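Local coordinates for Apc35852 (Geobacillus stearothermophilus, PDB 1U9C), which is of unknown function but belongs to the DJ-1/PfpI family, whose members include chaperones and cysteine proteases, at residues 48-53 with 102-107; 63-66 with 72-75; 122-127 with 217-222; 160-165 with 187-192. One frame throughout, in Å; residues are numbered along the deposited sequence.

Contact 1 (48-53 with 102-107); sequences ASIQGG and MFDFPD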
loop_
_atom_site.group_PDB
_atom_site.type_symbol
_atom_site.label_atom_id
_atom_site.label_comp_id
_atom_site.label_asym_id
_atom_site.label_seq_id
_atom_site.Cartn_x
_atom_site.Cartn_y
_atom_site.Cartn_z
ATOM N N ALA A 48 -4.234 10.678 0.162
ATOM C CA ALA A 48 -4.562 10.685 1.563
ATOM C C ALA A 48 -3.472 10.054 2.416
ATOM O O ALA A 48 -2.655 9.252 1.955
ATOM C CB ALA A 48 -5.904 9.997 1.820
ATOM N N SER A 49 -3.492 10.418 3.674
ATOM C CA SER A 49 -2.691 9.729 4.689
ATOM C C SER A 49 -3.557 9.510 5.906
ATOM O O SER A 49 -4.648 10.044 6.050
ATOM C CB SER A 49 -1.389 10.454 4.969
ATOM O OG SER A 49 -1.657 11.716 5.612
ATOM N N ILE A 50 -3.063 8.705 6.839
ATOM C CA ILE A 50 -3.808 8.467 8.064
ATOM C C ILE A 50 -4.121 9.802 8.761
ATOM O O ILE A 50 -5.263 10.021 9.247
ATOM C CB ILE A 50 -3.000 7.499 8.941
ATOM C CG1 ILE A 50 -2.811 6.135 8.300
ATOM C CG2 ILE A 50 -3.645 7.431 10.363
ATOM C CD1 ILE A 50 -4.064 5.394 7.925
ATOM N N GLN A 51 -3.133 10.690 8.875
ATOM C CA GLN A 51 -3.301 11.952 9.583
ATOM C C GLN A 51 -3.599 13.175 8.783
ATOM O O GLN A 51 -4.045 14.175 9.354
ATOM C CB GLN A 51 -2.041 12.265 10.377
ATOM C CG GLN A 51 -1.664 11.164 11.376
ATOM C CD GLN A 51 -2.559 11.112 12.530
ATOM O OE1 GLN A 51 -3.726 10.662 12.417
ATOM N NE2 GLN A 51 -2.050 11.562 13.685
ATOM N N GLY A 52 -3.379 13.110 7.485
ATOM C CA GLY A 52 -3.365 14.279 6.655
ATOM C C GLY A 52 -2.076 15.041 6.835
ATOM O O GLY A 52 -1.252 14.731 7.702
ATOM N N GLY A 53 -1.901 16.089 6.047
ATOM C CA GLY A 53 -0.716 16.904 6.183
ATOM C C GLY A 53 0.530 16.372 5.535
ATOM O O GLY A 53 0.471 15.592 4.570
ATOM N N MET A 102 3.462 -0.458 9.244
ATOM C CA MET A 102 3.297 -1.549 10.184
ATOM C C MET A 102 2.770 -1.042 11.497
ATOM O O MET A 102 2.228 -1.841 12.298
ATOM C CB MET A 102 4.638 -2.266 10.402
ATOM C CG MET A 102 5.147 -2.969 9.113
ATOM S SD MET A 102 4.164 -4.452 8.766
ATOM C CE MET A 102 4.781 -5.624 10.021
ATOM N N PHE A 103 2.957 0.233 11.779
ATOM C CA PHE A 103 2.524 0.844 13.044
ATOM C C PHE A 103 1.243 1.669 12.987
ATOM O O PHE A 103 0.628 1.910 14.038
ATOM C CB PHE A 103 3.623 1.757 13.562
ATOM C CG PHE A 103 4.902 1.038 13.813
ATOM C CD1 PHE A 103 5.146 0.447 15.036
ATOM C CD2 PHE A 103 5.833 0.909 12.815
ATOM C CE1 PHE A 103 6.297 -0.247 15.276
ATOM C CE2 PHE A 103 6.992 0.241 13.037
ATOM C CZ PHE A 103 7.226 -0.378 14.264
ATOM N N ASP A 104 0.858 2.183 11.836
ATOM C CA ASP A 104 -0.373 2.986 11.762
ATOM C C ASP A 104 -1.416 2.446 10.762
ATOM O O ASP A 104 -2.505 3.020 10.742
ATOM C CB ASP A 104 -0.135 4.505 11.528
ATOM C CG ASP A 104 0.512 4.879 10.215
ATOM O OD1 ASP A 104 0.920 3.996 9.441
ATOM O OD2 ASP A 104 0.536 6.125 9.921
ATOM N N PHE A 105 -1.144 1.398 9.992
ATOM C CA PHE A 105 -2.185 0.804 9.148
ATOM C C PHE A 105 -2.988 -0.350 9.774
ATOM O O PHE A 105 -4.195 -0.338 9.623
ATOM C CB PHE A 105 -1.608 0.262 7.808
ATOM C CG PHE A 105 -1.337 1.286 6.741
ATOM C CD1 PHE A 105 -1.395 2.649 6.944
ATOM C CD2 PHE A 105 -1.089 0.843 5.435
ATOM C CE1 PHE A 105 -1.205 3.550 5.914
ATOM C CE2 PHE A 105 -0.879 1.732 4.428
ATOM C CZ PHE A 105 -0.938 3.063 4.636
ATOM N N PRO A 106 -2.376 -1.373 10.383
ATOM C CA PRO A 106 -3.145 -2.574 10.670
ATOM C C PRO A 106 -4.315 -2.396 11.588
ATOM O O PRO A 106 -5.294 -3.170 11.486
ATOM C CB PRO A 106 -2.107 -3.541 11.208
ATOM C CG PRO A 106 -1.026 -2.722 11.717
ATOM C CD PRO A 106 -0.963 -1.517 10.805
ATOM N N ASP A 107 -4.208 -1.499 12.577
ATOM C CA ASP A 107 -5.235 -1.324 13.581
ATOM C C ASP A 107 -6.030 -0.038 13.394
ATOM O O ASP A 107 -6.809 0.343 14.246
ATOM C CB ASP A 107 -4.588 -1.352 14.956
ATOM C CG ASP A 107 -3.958 -2.685 15.249
ATOM O OD1 ASP A 107 -4.574 -3.740 14.980
ATOM O OD2 ASP A 107 -2.854 -2.750 15.817
#
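Ile50 reaches across to Asp104 and Phe105 and provides nearly all that segment 48-53 contributes to the contact. Its CG1 lies 3.7 Å from Asp104 OD2 and 3.9 Å from Phe105 CE1, so one methylene touches both a carboxylate oxygen and the rim of an aromatic ring. CG1 meets that ring at its edge, near the ring plane, and CD1 steps out of that plane at the same rim, 4.0 Å from Phe105 CD1. The branch gets there because CG1 stands anti to the carbonyl carbon (chi1 -63°), while CG2 takes the position anti to the backbone N. A branched aliphatic residue suits this place: it is broad enough to cover two neighbours and makes no polar demand on either.

The carboxylate does not depend on Ile50 for partners. Asp104 OD1 is hydrogen-bonded to Thr13 OG1 and OD2 to Asn14 N, in the loop after strand 7-12. The same loop holds the other segment, since Asn14 OD1 takes the Gln51 N-H and Asn14 ND2 pairs with Ser49 OG. Ser49 OG also receives a weak bond from Gly52 N, 2.9 Å long, where the chain turns away after strand 44-49.

Residues 13-14 therefore act as a polar bridge between the end of that strand and helix 101-104. Across the contact the pairing is mostly van der Waals: apolar against the ring, and methylene against an oxygen already satisfied by a backbone amide.

Contact 2 (63-66 with 72-75); sequences NEKD and AEAA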
loop_
_atom_site.group_PDB
_atom_site.type_symbol
_atom_site.label_atom_id
_atom_site.label_comp_id
_atom_site.label_asym_id
_atom_site.label_seq_id
_atom_site.Cartn_x
_atom_site.Cartn_y
_atom_site.Cartn_z
ATOM N N ASN A 63 17.102 9.133 -1.184
ATOM C CA ASN A 63 18.420 9.457 -1.689
ATOM C C ASN A 63 18.606 9.468 -3.191
ATOM O O ASN A 63 19.624 9.887 -3.622
ATOM C CB ASN A 63 19.489 8.527 -1.107
ATOM C CG ASN A 63 19.749 8.746 0.333
ATOM O OD1 ASN A 63 19.446 9.797 0.897
ATOM N ND2 ASN A 63 20.538 7.848 0.891
ATOM N N GLU A 64 17.635 8.889 -3.887
ATOM C CA GLU A 64 17.701 8.773 -5.353
ATOM C C GLU A 64 16.440 9.190 -6.065
ATOM O O GLU A 64 15.866 8.478 -6.867
ATOM C CB GLU A 64 18.109 7.333 -5.751
ATOM C CG GLU A 64 19.422 6.834 -5.213
ATOM C CD GLU A 64 20.569 7.701 -5.615
ATOM O OE1 GLU A 64 20.483 8.450 -6.635
ATOM O OE2 GLU A 64 21.679 7.687 -5.018
ATOM N N LYS A 65 16.005 10.368 -5.718
ATOM C CA LYS A 65 14.754 10.893 -6.289
ATOM C C LYS A 65 14.885 11.117 -7.801
ATOM O O LYS A 65 15.865 11.726 -8.278
ATOM C CB LYS A 65 14.438 12.196 -5.543
ATOM C CG LYS A 65 14.086 11.979 -4.065
ATOM C CD LYS A 65 13.855 13.339 -3.355
ATOM C CE LYS A 65 13.587 13.167 -1.881
ATOM N NZ LYS A 65 13.525 14.528 -1.288
ATOM N N ASP A 66 13.908 10.590 -8.552
ATOM C CA ASP A 66 13.814 10.751 -10.004
ATOM C C ASP A 66 13.297 12.171 -10.240
ATOM O O ASP A 66 12.330 12.626 -9.529
ATOM C CB ASP A 66 12.879 9.671 -10.561
ATOM C CG ASP A 66 12.868 9.494 -12.039
ATOM O OD1 ASP A 66 12.909 10.464 -12.819
ATOM O OD2 ASP A 66 12.711 8.339 -12.548
ATOM N N ALA A 72 4.676 14.384 -7.388
ATOM C CA ALA A 72 4.384 13.430 -6.307
ATOM C C ALA A 72 4.913 13.895 -4.984
ATOM O O ALA A 72 4.203 13.838 -3.972
ATOM C CB ALA A 72 4.977 12.112 -6.680
ATOM N N GLU A 73 6.138 14.368 -4.970
ATOM C CA GLU A 73 6.736 14.821 -3.758
ATOM C C GLU A 73 5.986 15.949 -3.159
ATOM O O GLU A 73 5.802 16.053 -1.921
ATOM C CB GLU A 73 8.194 15.214 -3.971
ATOM C CG GLU A 73 9.092 14.023 -4.273
ATOM C CD GLU A 73 10.340 14.345 -5.078
ATOM O OE1 GLU A 73 10.554 15.501 -5.478
ATOM O OE2 GLU A 73 11.031 13.355 -5.370
ATOM N N ALA A 74 5.559 16.885 -4.005
ATOM C CA ALA A 74 4.769 17.992 -3.540
ATOM C C ALA A 74 3.428 17.613 -3.019
ATOM O O ALA A 74 2.976 18.180 -1.994
ATOM C CB ALA A 74 4.673 19.051 -4.692
ATOM N N ALA A 75 2.747 16.662 -3.648
ATOM C CA ALA A 75 1.480 16.185 -3.157
ATOM C C ALA A 75 1.552 15.668 -1.730
ATOM O O ALA A 75 0.607 15.818 -0.962
ATOM C CB ALA A 75 0.935 15.135 -4.093
HETATM O O HOH W 1 12.503 14.533 -7.572
#
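Lys65 and Glu73 have the nearest CA atoms of the two segments, 9.3 Å apart, with an irregular loop on one side and helix 70-75 on the other; the gap is filled by side chains and a water. Glu73 OE2 settles beside the aliphatic part of Lys65, 3.5 Å from CD and 3.6 Å from CG. The lysine runs on fully extended past this point, leaving its NZ 4.9 Å from Glu73 OE2. The opposite charges can probably attract at that separation, but the carboxylate touches methylenes and not the ammonium group. Long, flexible charged residues suit such a surface position, where their ends can meet solvent while their stems pack.

Water 1 makes the polar link. It is hydrogen-bonded to Asp66 O at 2.7 Å and to Glu73 OE2 at 2.9 Å, tying a loop carbonyl to the helix. Asp66 turns its own carboxylate elsewhere: OD1 accepts from Ser68 N, an Asx turn just ahead of the helix. On the helix, small Ala72 lies against Phe31, Ala32 and Tyr35 of helix 28-40. Loop and helix both belong to the link between parallel strands 44-49 and 80-81, a beta-alpha-beta crossover with a long excursion before its short helix.

Contact 3 (122-127 with 217-222); sequences GRIIAA and VAALEE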
loop_
_atom_site.group_PDB
_atom_site.type_symbol
_atom_site.label_atom_id
_atom_site.label_comp_id
_atom_site.label_asym_id
_atom_site.label_seq_id
_atom_site.Cartn_x
_atom_site.Cartn_y
_atom_site.Cartn_z
ATOM N N GLY A 122 -16.368 -4.806 -4.899
ATOM C CA GLY A 122 -15.731 -5.365 -6.078
ATOM C C GLY A 122 -14.719 -4.433 -6.720
ATOM O O GLY A 122 -14.410 -4.616 -7.850
ATOM N N ARG A 123 -14.209 -3.496 -5.945
ATOM C CA ARG A 123 -13.267 -2.537 -6.495
ATOM C C ARG A 123 -11.848 -3.073 -6.297
ATOM O O ARG A 123 -11.601 -4.079 -5.639
ATOM C CB ARG A 123 -13.590 -1.186 -5.818
ATOM C CG ARG A 123 -14.972 -0.599 -6.481
ATOM C CD ARG A 123 -15.499 0.656 -5.841
ATOM N NE ARG A 123 -16.045 1.633 -6.797
ATOM C CZ ARG A 123 -16.806 2.695 -6.474
ATOM N NH1 ARG A 123 -17.150 2.947 -5.217
ATOM N NH2 ARG A 123 -17.198 3.537 -7.422
ATOM N N ILE A 124 -10.913 -2.395 -6.920
ATOM C CA ILE A 124 -9.542 -2.876 -6.933
ATOM C C ILE A 124 -8.830 -2.419 -5.636
ATOM O O ILE A 124 -8.973 -1.258 -5.206
ATOM C CB ILE A 124 -8.852 -2.313 -8.153
ATOM C CG1 ILE A 124 -9.504 -2.827 -9.437
ATOM C CG2 ILE A 124 -7.352 -2.599 -8.065
ATOM C CD1 ILE A 124 -9.433 -1.903 -10.548
ATOM N N ILE A 125 -8.187 -3.369 -4.972
ATOM C CA ILE A 125 -7.382 -3.079 -3.798
ATOM C C ILE A 125 -5.959 -3.482 -4.128
ATOM O O ILE A 125 -5.674 -4.612 -4.560
ATOM C CB ILE A 125 -7.832 -3.922 -2.607
ATOM C CG1 ILE A 125 -9.251 -3.491 -2.177
ATOM C CG2 ILE A 125 -6.821 -3.717 -1.447
ATOM C CD1 ILE A 125 -9.861 -4.350 -1.059
ATOM N N ALA A 126 -5.024 -2.511 -4.035
ATOM C CA ALA A 126 -3.621 -2.764 -4.372
ATOM C C ALA A 126 -2.709 -2.310 -3.244
ATOM O O ALA A 126 -3.010 -1.301 -2.614
ATOM C CB ALA A 126 -3.259 -2.050 -5.631
ATOM N N ALA A 127 -1.603 -2.987 -3.054
ATOM C CA ALA A 127 -0.682 -2.592 -1.980
ATOM C C ALA A 127 0.684 -3.107 -2.326
ATOM O O ALA A 127 0.848 -4.233 -2.868
ATOM C CB ALA A 127 -1.150 -3.183 -0.666
ATOM N N VAL A 217 -3.750 -0.476 -13.488
ATOM C CA VAL A 217 -4.169 0.128 -14.749
ATOM C C VAL A 217 -4.894 -0.893 -15.631
ATOM O O VAL A 217 -5.943 -0.619 -16.162
ATOM C CB VAL A 217 -2.934 0.740 -15.541
ATOM C CG1 VAL A 217 -3.308 1.120 -16.960
ATOM C CG2 VAL A 217 -2.361 1.926 -14.793
ATOM N N ALA A 218 -4.333 -2.105 -15.725
ATOM C CA ALA A 218 -4.964 -3.138 -16.548
ATOM C C ALA A 218 -6.351 -3.491 -16.036
ATOM O O ALA A 218 -7.304 -3.562 -16.811
ATOM C CB ALA A 218 -4.131 -4.429 -16.559
ATOM N N ALA A 219 -6.471 -3.680 -14.707
ATOM C CA ALA A 219 -7.784 -3.955 -14.132
ATOM C C ALA A 219 -8.786 -2.814 -14.362
ATOM O O ALA A 219 -9.967 -3.066 -14.643
ATOM C CB ALA A 219 -7.655 -4.247 -12.665
ATOM N N LEU A 220 -8.352 -1.548 -14.279
ATOM C CA LEU A 220 -9.241 -0.428 -14.547
ATOM C C LEU A 220 -9.627 -0.339 -16.024
ATOM O O LEU A 220 -10.772 -0.041 -16.379
ATOM C CB LEU A 220 -8.564 0.855 -14.057
ATOM C CG LEU A 220 -8.474 0.996 -12.553
ATOM C CD1 LEU A 220 -7.625 2.193 -12.218
ATOM C CD2 LEU A 220 -9.851 1.181 -11.966
ATOM N N GLU A 221 -8.690 -0.650 -16.909
ATOM C CA GLU A 221 -8.963 -0.663 -18.354
ATOM C C GLU A 221 -10.086 -1.640 -18.706
ATOM O O GLU A 221 -10.869 -1.398 -19.598
ATOM C CB GLU A 221 -7.649 -1.038 -19.098
ATOM C CG GLU A 221 -6.649 0.111 -19.218
ATOM C CD GLU A 221 -5.307 -0.304 -19.808
ATOM O OE1 GLU A 221 -5.013 -1.535 -19.875
ATOM O OE2 GLU A 221 -4.502 0.607 -20.135
ATOM N N GLU A 222 -10.150 -2.780 -18.003
ATOM C CA GLU A 222 -11.183 -3.774 -18.193
ATOM C C GLU A 222 -12.584 -3.280 -17.878
ATOM O O GLU A 222 -13.547 -3.827 -18.340
ATOM C CB GLU A 222 -10.855 -4.986 -17.329
ATOM C CG GLU A 222 -9.640 -5.781 -17.822
ATOM C CD GLU A 222 -9.061 -6.711 -16.765
ATOM O OE1 GLU A 222 -9.759 -7.136 -15.797
ATOM O OE2 GLU A 222 -7.880 -7.030 -16.864
#
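Ile124 and Ala219 bring the backbones to 7.5 Å, CA to CA, where strand 124-127 packs against the last turn of helix 209-221. This is a helix packed on a sheet in the alpha/beta sandwich fold of the DJ-1/PfpI family, and strand 124-127 lies inside the sheet, between strands 92-95 and 200-203. Just before it, Gly122 closes helix 109-120 in a Schellman motif; its positive phi of 75° is one that glycine accepts easily.

Ile124 carries the contact from the strand, its side chain directed at the helix. Neighbouring Ile125 packs instead on Leu115, Phe118 and Ala119 of helix 109-120, so consecutive isoleucines serve the helical layers on the two faces of the sheet. CG1 of Ile124 leaves beside the backbone N, and a chi2 of 150° carries CD1 outward to lie against both helix residues. Ala219 offers only a methyl group, with CB 4.0 Å from Ile124 CG1, and this small size lets the helix backbone settle close to the strand. Leu220 comes from the flank: its CA-CB bond does not aim at the strand, but the branch beyond swings inward until CG is 3.7 Å from Ile124 CD1. The leucine also packs on Tyr43 and Asp91, and Ile124 on Ala92 and Ile201.

All three residues are buried and purely apolar, which suits a seam between sheet and helix. The methyl at its middle, Ile124 CD1, lies 3.6 Å from Ala219 CB and 3.4 Å from Leu220 CD2, the latter tighter than a normal methyl contact.

Contact 4 (160-165 with 187-192); sequences EREVGL and GGKWTD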
loop_
_atom_site.group_PDB
_atom_site.type_symbol
_atom_site.label_atom_id
_atom_site.label_comp_id
_atom_site.label_asym_id
_atom_site.label_seq_id
_atom_site.Cartn_x
_atom_site.Cartn_y
_atom_site.Cartn_z
ATOM N N GLU A 160 12.781 -8.969 5.710
ATOM C CA GLU A 160 12.694 -8.299 7.016
ATOM C C GLU A 160 13.845 -8.682 7.941
ATOM O O GLU A 160 14.363 -7.856 8.700
ATOM C CB GLU A 160 11.354 -8.634 7.699
ATOM C CG GLU A 160 10.944 -7.683 8.819
ATOM C CD GLU A 160 10.528 -6.327 8.292
ATOM O OE1 GLU A 160 9.334 -6.158 7.987
ATOM O OE2 GLU A 160 11.391 -5.459 8.124
ATOM N N ARG A 161 14.211 -9.959 7.938
ATOM C CA ARG A 161 15.358 -10.412 8.724
ATOM C C ARG A 161 16.651 -9.811 8.183
ATOM O O ARG A 161 17.526 -9.471 8.950
ATOM C CB ARG A 161 15.473 -11.936 8.711
ATOM C CG ARG A 161 14.392 -12.668 9.513
ATOM C CD ARG A 161 14.673 -14.142 9.679
ATOM N NE ARG A 161 15.002 -14.747 8.396
ATOM C CZ ARG A 161 14.147 -15.364 7.580
ATOM N NH1 ARG A 161 12.860 -15.518 7.900
ATOM N NH2 ARG A 161 14.598 -15.850 6.426
ATOM N N GLU A 162 16.771 -9.695 6.863
ATOM C CA GLU A 162 17.974 -9.124 6.273
ATOM C C GLU A 162 18.176 -7.687 6.692
ATOM O O GLU A 162 19.277 -7.297 7.069
ATOM C CB GLU A 162 17.988 -9.246 4.747
ATOM C CG GLU A 162 19.084 -8.379 4.117
ATOM C CD GLU A 162 19.614 -8.894 2.796
ATOM O OE1 GLU A 162 19.802 -8.057 1.884
ATOM O OE2 GLU A 162 19.843 -10.114 2.663
ATOM N N VAL A 163 17.104 -6.901 6.676
ATOM C CA VAL A 163 17.224 -5.485 7.037
ATOM C C VAL A 163 17.473 -5.343 8.542
ATOM O O VAL A 163 17.990 -4.321 8.983
ATOM C CB VAL A 163 16.021 -4.596 6.534
ATOM C CG1 VAL A 163 15.814 -4.755 5.042
ATOM C CG2 VAL A 163 14.742 -4.898 7.278
ATOM N N GLY A 164 17.102 -6.357 9.328
ATOM C CA GLY A 164 17.335 -6.367 10.767
ATOM C C GLY A 164 16.206 -5.833 11.658
ATOM O O GLY A 164 16.382 -5.777 12.890
ATOM N N LEU A 165 15.039 -5.539 11.077
ATOM C CA LEU A 165 13.963 -4.868 11.826
ATOM C C LEU A 165 12.837 -5.806 12.206
ATOM O O LEU A 165 11.887 -5.364 12.880
ATOM C CB LEU A 165 13.381 -3.740 10.993
ATOM C CG LEU A 165 14.314 -2.532 10.897
ATOM C CD1 LEU A 165 13.757 -1.487 9.942
ATOM C CD2 LEU A 165 14.605 -1.918 12.264
ATOM N N GLY A 187 8.941 -13.649 -5.078
ATOM C CA GLY A 187 10.056 -13.813 -5.972
ATOM C C GLY A 187 11.330 -13.592 -5.173
ATOM O O GLY A 187 11.314 -13.415 -3.935
ATOM N N GLY A 188 12.447 -13.564 -5.881
ATOM C CA GLY A 188 13.718 -13.323 -5.222
ATOM C C GLY A 188 13.688 -12.069 -4.375
ATOM O O GLY A 188 13.027 -11.087 -4.730
ATOM N N LYS A 189 14.394 -12.083 -3.245
ATOM C CA LYS A 189 14.482 -10.875 -2.435
ATOM C C LYS A 189 14.900 -9.725 -3.353
ATOM O O LYS A 189 15.714 -9.893 -4.248
ATOM C CB LYS A 189 15.444 -11.032 -1.240
ATOM C CG LYS A 189 16.854 -11.514 -1.547
ATOM C CD LYS A 189 17.723 -11.402 -0.310
ATOM C CE LYS A 189 19.029 -12.125 -0.470
ATOM N NZ LYS A 189 19.896 -11.962 0.732
ATOM N N TRP A 190 14.299 -8.566 -3.149
ATOM C CA TRP A 190 14.649 -7.340 -3.877
ATOM C C TRP A 190 14.497 -7.383 -5.386
ATOM O O TRP A 190 15.119 -6.580 -6.066
ATOM C CB TRP A 190 16.088 -6.888 -3.534
ATOM C CG TRP A 190 16.435 -7.004 -2.120
ATOM C CD1 TRP A 190 17.429 -7.768 -1.564
ATOM C CD2 TRP A 190 15.791 -6.329 -1.040
ATOM N NE1 TRP A 190 17.428 -7.605 -0.199
ATOM C CE2 TRP A 190 16.438 -6.723 0.146
ATOM C CE3 TRP A 190 14.725 -5.422 -0.955
ATOM C CZ2 TRP A 190 16.048 -6.252 1.399
ATOM C CZ3 TRP A 190 14.354 -4.959 0.277
ATOM C CH2 TRP A 190 15.021 -5.368 1.444
ATOM N N THR A 191 13.698 -8.313 -5.912
ATOM C CA THR A 191 13.348 -8.314 -7.319
ATOM C C THR A 191 11.897 -7.897 -7.538
ATOM O O THR A 191 11.069 -8.018 -6.632
ATOM C CB THR A 191 13.532 -9.726 -7.941
ATOM O OG1 THR A 191 12.640 -10.672 -7.320
ATOM C CG2 THR A 191 14.912 -10.280 -7.658
ATOM N N ASP A 192 11.600 -7.434 -8.747
ATOM C CA ASP A 192 10.269 -7.020 -9.119
ATOM C C ASP A 192 9.406 -8.256 -9.163
ATOM O O ASP A 192 9.584 -9.133 -10.007
ATOM C CB ASP A 192 10.287 -6.279 -10.468
ATOM C CG ASP A 192 8.904 -5.991 -11.008
ATOM O OD1 ASP A 192 7.918 -6.102 -10.246
ATOM O OD2 ASP A 192 8.706 -5.696 -12.208
#
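Glu162, near the end of helix 157-163, meets Lys189 and Trp190, the two corner residues of a type II beta turn running from Gly188 to Thr191. The charged interaction is a salt bridge: Lys189 NZ approaches Glu162 OE2 on its syn side at 2.7 Å, close to the carboxylate plane. The two side chains cross at about a right angle, the lysine chain being extended beyond CG.

The other oxygen accepts a hydrogen bond from an uncharged donor: Trp190 NE1 gives its N-H to Glu162 OE1 at 3.2 Å, from above the carboxylate plane, 62° out of it. With separate partners on its two oxygens, the carboxylate should be restrained in rotation.

Apolar packing completes the set, as Val163 CG1 sits at the indole edge, 3.7 Å from Trp190 CH2. Tryptophan thus supplies a donor and a hydrocarbon rim together.

Backbone and side-chain bonds keep the turn in shape. Trp190 adopts a positive phi of 60°, more usual for glycine at this corner, and its N is hydrogen-bonded to Glu159 OE2 of the same helix. Gly188 O accepts from both Thr191 N at 3.1 Å and Thr191 OG1 at 2.7 Å, which reach it from the same face of its plane.

Contacts 1 and 3 both reach the central sheet, on opposite sides of the chain's centre, with their own centres 22 Å apart. Contact 2 belongs to the excursion after segment 48-53 and before segment 102-107, and contact 4 falls within the chain between the two halves of contact 3. A probable active site, inferred from the family and from Cys129, oxidised here to 3-sulfinoalanine, follows strand 124-127. The segments of contacts 1 and 4 reach it through residues beside the touching ones: Met102 touches His130, and Glu160 hydrogen-bonds His130 and His99. Contacts 2 and 4 lie at the surface, each centred about 17 Å from the chain's centre; of the two, contact 4 has the segment reaching the histidines.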